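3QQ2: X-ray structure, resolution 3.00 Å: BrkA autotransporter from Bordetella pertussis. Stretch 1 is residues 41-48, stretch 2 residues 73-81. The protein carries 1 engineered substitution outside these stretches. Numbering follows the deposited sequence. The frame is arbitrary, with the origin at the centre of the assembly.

Stretch 1 (41-48) AYDQTVSG
Stretch 2 (73-81) TYADRTYPG

Residues 42-48 of one strand run antiparallel to the strand that enters stretch 2 at Thr73; their N-to-C directions differ by 165° and their axes approach to 4.6 Å, and together the stretches bury 635 Å². Phi lies between -159° and -102° and psi between 110° and 171° in both strands. Residue numbers across the register sum to 121, so Gly48 faces Thr73 and Asp43 faces Thr78. Side chains alternate: Gln44, Val46, Thr73, Ala75 and Arg77 share one face of the sheet, while Asp43, Thr45, Ser47, Tyr74, Asp76 and Thr78 share the other.

Thr73 sits in a non-hydrogen-bonded pair with Gly48, CA to CA 4.3 Å. Its chi1 of -13° lies between wells, and its OG1 is hydrogen-bonded elsewhere in the structure. An ideal CB on Gly48 would come within 3.5 Å of Thr73 CG2, a tight fit, so the bare glycine leaves the threonine methyl its space.

Tyr74 makes a reciprocal backbone pair with Ser47: Ser47 N donates to Tyr74 O at 2.6 Å, nearly straight at 178°, and Tyr74 N donates to Ser47 O at 2.7 Å. Chi1 is t (172°), and the end of the side chain leads away from the neighbouring strand, bringing Tyr74 OH to 3.0 Å from Asp76 OD1. Across the pair, on the same face, Ser47 is m at -90°, a small side chain beside the base of a large one.

Ala75 faces Val46 with their CA atoms 4.3 Å apart. Between the bonded pairs, weaker CA-H...O contacts add to the fit, Ala75 CA to Thr45 O and Val46 CA to Tyr74 O, each 3.4 Å. Ala75 and the t valine (-162°) put small apolar groups on the same face as Gln44, without close side-chain contact between them.

Asp76 repeats the two-bond pattern with Thr45: Thr45 N to Asp76 O is 3.0 Å and Asp76 N to Thr45 O is 2.8 Å, both close to straight. Asp76 is t (-175°), its carboxylate leading away; Thr45 is m, a beta-branched residue well suited to extended backbone.

Arg77 is the side-chain anchor, with 69 Å² covered by stretch 1. Chi angles of t, t, m and -170° bring its end nearer the partner strand. The guanidinium lies flat on Tyr42 (planes at 13°), with Arg77 CZ 4.4 Å from the ring centroid, off-centre in a cation-pi contact. Tyr42 is p (59°), with chi2 -92°. Arg77 NH1 also donates to Tyr79 OH at 3.0 Å, while Arg77 NE lies 3.0 Å from Gln44 OE1. Gln44 is p, t, with chi3 28°. Thus the long aliphatic stem spans the strand gap and the flat cation lies on the Tyr42 ring and bonds Tyr79 OH.

Thr78, m, accepts from Asp43 N at its O, 3.1 Å; its OG1 donates to Arg77 O at 2.8 Å. Tyr79, m with chi2 -81°, is buried beside Tyr42, Tyr79 CD1 being 3.7 Å from Tyr42 CB and the rings oblique at 60°. Pro80, exposed, rests beside Ala41, with Pro80 CD 3.5 Å from Ala41 O; Gly81 makes no contact.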

# COMPACT_ATOMS: atom_id res chain seq x y z
N ALA A 41 -7.38 -16.84 -1.69
CA ALA A 41 -8.72 -17.13 -1.19
C ALA A 41 -9.47 -15.87 -0.79
O ALA A 41 -9.06 -15.15 0.13
CB ALA A 41 -8.67 -18.14 -0.03
N TYR A 42 -10.55 -15.60 -1.50
CA TYR A 42 -11.51 -14.58 -1.11
C TYR A 42 -12.90 -14.91 -1.63
O TYR A 42 -13.05 -15.52 -2.70
CB TYR A 42 -11.10 -13.19 -1.58
CG TYR A 42 -10.92 -13.02 -3.06
CD1 TYR A 42 -9.67 -13.19 -3.66
CD2 TYR A 42 -11.98 -12.64 -3.87
CE1 TYR A 42 -9.50 -13.02 -5.02
CE2 TYR A 42 -11.81 -12.46 -5.23
CZ TYR A 42 -10.57 -12.65 -5.80
OH TYR A 42 -10.40 -12.47 -7.15
N ASP A 43 -13.92 -14.53 -0.87
CA ASP A 43 -15.29 -14.66 -1.31
C ASP A 43 -15.86 -13.28 -1.56
O ASP A 43 -15.78 -12.40 -0.71
CB ASP A 43 -16.12 -15.36 -0.24
CG ASP A 43 -15.73 -16.81 -0.07
OD1 ASP A 43 -16.59 -17.61 0.39
OD2 ASP A 43 -14.57 -17.16 -0.39
N GLN A 44 -16.43 -13.07 -2.74
CA GLN A 44 -17.09 -11.82 -2.95
C GLN A 44 -18.52 -12.00 -3.41
O GLN A 44 -18.86 -13.00 -4.06
CB GLN A 44 -16.33 -10.97 -3.95
CG GLN A 44 -16.19 -11.61 -5.31
CD GLN A 44 -15.34 -10.82 -6.28
OE1 GLN A 44 -14.44 -10.08 -5.87
NE2 GLN A 44 -15.61 -10.99 -7.58
N THR A 45 -19.35 -11.04 -3.04
CA THR A 45 -20.69 -10.92 -3.55
C THR A 45 -20.74 -9.73 -4.47
O THR A 45 -20.51 -8.61 -4.03
CB THR A 45 -21.72 -10.72 -2.44
OG1 THR A 45 -21.61 -11.79 -1.50
CG2 THR A 45 -23.10 -10.74 -3.01
N VAL A 46 -21.03 -9.99 -5.75
CA VAL A 46 -21.19 -8.97 -6.79
C VAL A 46 -22.67 -8.72 -7.08
O VAL A 46 -23.36 -9.64 -7.55
CB VAL A 46 -20.59 -9.46 -8.10
CG1 VAL A 46 -20.36 -8.29 -9.01
CG2 VAL A 46 -19.31 -10.15 -7.84
N SER A 47 -23.16 -7.50 -6.83
CA SER A 47 -24.56 -7.15 -7.11
C SER A 47 -24.68 -6.01 -8.08
O SER A 47 -23.86 -5.12 -8.04
CB SER A 47 -25.29 -6.79 -5.83
OG SER A 47 -25.88 -7.95 -5.24
N GLY A 48 -25.68 -6.02 -8.95
CA GLY A 48 -25.88 -4.87 -9.86
C GLY A 48 -27.28 -4.50 -10.33
O GLY A 48 -28.25 -5.23 -10.12
N THR A 73 -23.13 -0.88 -9.73
CA THR A 73 -22.51 -2.19 -9.45
C THR A 73 -21.81 -2.17 -8.10
O THR A 73 -21.14 -1.20 -7.76
CB THR A 73 -21.49 -2.58 -10.50
OG1 THR A 73 -21.62 -1.73 -11.64
CG2 THR A 73 -21.76 -3.96 -10.94
N TYR A 74 -22.00 -3.23 -7.33
CA TYR A 74 -21.49 -3.29 -5.97
C TYR A 74 -20.86 -4.66 -5.71
O TYR A 74 -21.52 -5.70 -5.80
CB TYR A 74 -22.59 -2.93 -4.95
CG TYR A 74 -22.23 -3.15 -3.48
CD1 TYR A 74 -23.24 -3.38 -2.52
CD2 TYR A 74 -20.90 -3.12 -3.03
CE1 TYR A 74 -22.93 -3.57 -1.15
CE2 TYR A 74 -20.57 -3.32 -1.67
CZ TYR A 74 -21.59 -3.55 -0.74
OH TYR A 74 -21.27 -3.75 0.59
N ALA A 75 -19.56 -4.65 -5.43
CA ALA A 75 -18.81 -5.85 -5.09
C ALA A 75 -18.38 -5.74 -3.66
O ALA A 75 -17.74 -4.76 -3.28
CB ALA A 75 -17.61 -6.02 -6.00
N ASP A 76 -18.75 -6.72 -2.85
CA ASP A 76 -18.40 -6.78 -1.44
C ASP A 76 -17.53 -8.01 -1.13
O ASP A 76 -18.01 -9.13 -1.14
CB ASP A 76 -19.68 -6.79 -0.62
CG ASP A 76 -19.42 -6.73 0.87
OD1 ASP A 76 -20.39 -6.45 1.61
OD2 ASP A 76 -18.25 -6.94 1.31
N ARG A 77 -16.26 -7.78 -0.83
CA ARG A 77 -15.28 -8.87 -0.72
C ARG A 77 -14.85 -9.25 0.73
O ARG A 77 -15.16 -8.56 1.70
CB ARG A 77 -14.07 -8.52 -1.58
CG ARG A 77 -13.28 -9.72 -2.03
CD ARG A 77 -12.05 -9.34 -2.80
NE ARG A 77 -12.37 -8.79 -4.10
CZ ARG A 77 -11.48 -8.55 -5.06
NH1 ARG A 77 -10.18 -8.84 -4.86
NH2 ARG A 77 -11.88 -8.03 -6.22
N THR A 78 -14.13 -10.36 0.86
CA THR A 78 -13.73 -10.88 2.17
C THR A 78 -12.54 -11.81 2.02
O THR A 78 -12.63 -12.80 1.30
CB THR A 78 -14.87 -11.67 2.83
OG1 THR A 78 -15.95 -10.79 3.12
CG2 THR A 78 -14.41 -12.32 4.10
N TYR A 79 -11.44 -11.47 2.70
CA TYR A 79 -10.24 -12.31 2.79
C TYR A 79 -10.32 -13.01 4.13
O TYR A 79 -11.11 -12.57 4.98
CB TYR A 79 -8.97 -11.46 2.67
CG TYR A 79 -8.89 -10.69 1.36
CD1 TYR A 79 -8.45 -11.31 0.19
CD2 TYR A 79 -9.27 -9.36 1.30
CE1 TYR A 79 -8.39 -10.63 -1.01
CE2 TYR A 79 -9.23 -8.67 0.10
CZ TYR A 79 -8.78 -9.30 -1.05
OH TYR A 79 -8.74 -8.60 -2.23
N PRO A 80 -9.54 -14.10 4.34
CA PRO A 80 -9.79 -15.03 5.48
C PRO A 80 -9.86 -14.40 6.90
O PRO A 80 -10.95 -14.00 7.35
CB PRO A 80 -8.66 -16.07 5.35
CG PRO A 80 -8.31 -16.04 3.88
CD PRO A 80 -8.42 -14.58 3.50
N GLY A 81 -8.73 -14.33 7.61
CA GLY A 81 -8.69 -13.67 8.92
C GLY A 81 -8.83 -12.18 8.72
O GLY A 81 -9.59 -11.51 9.42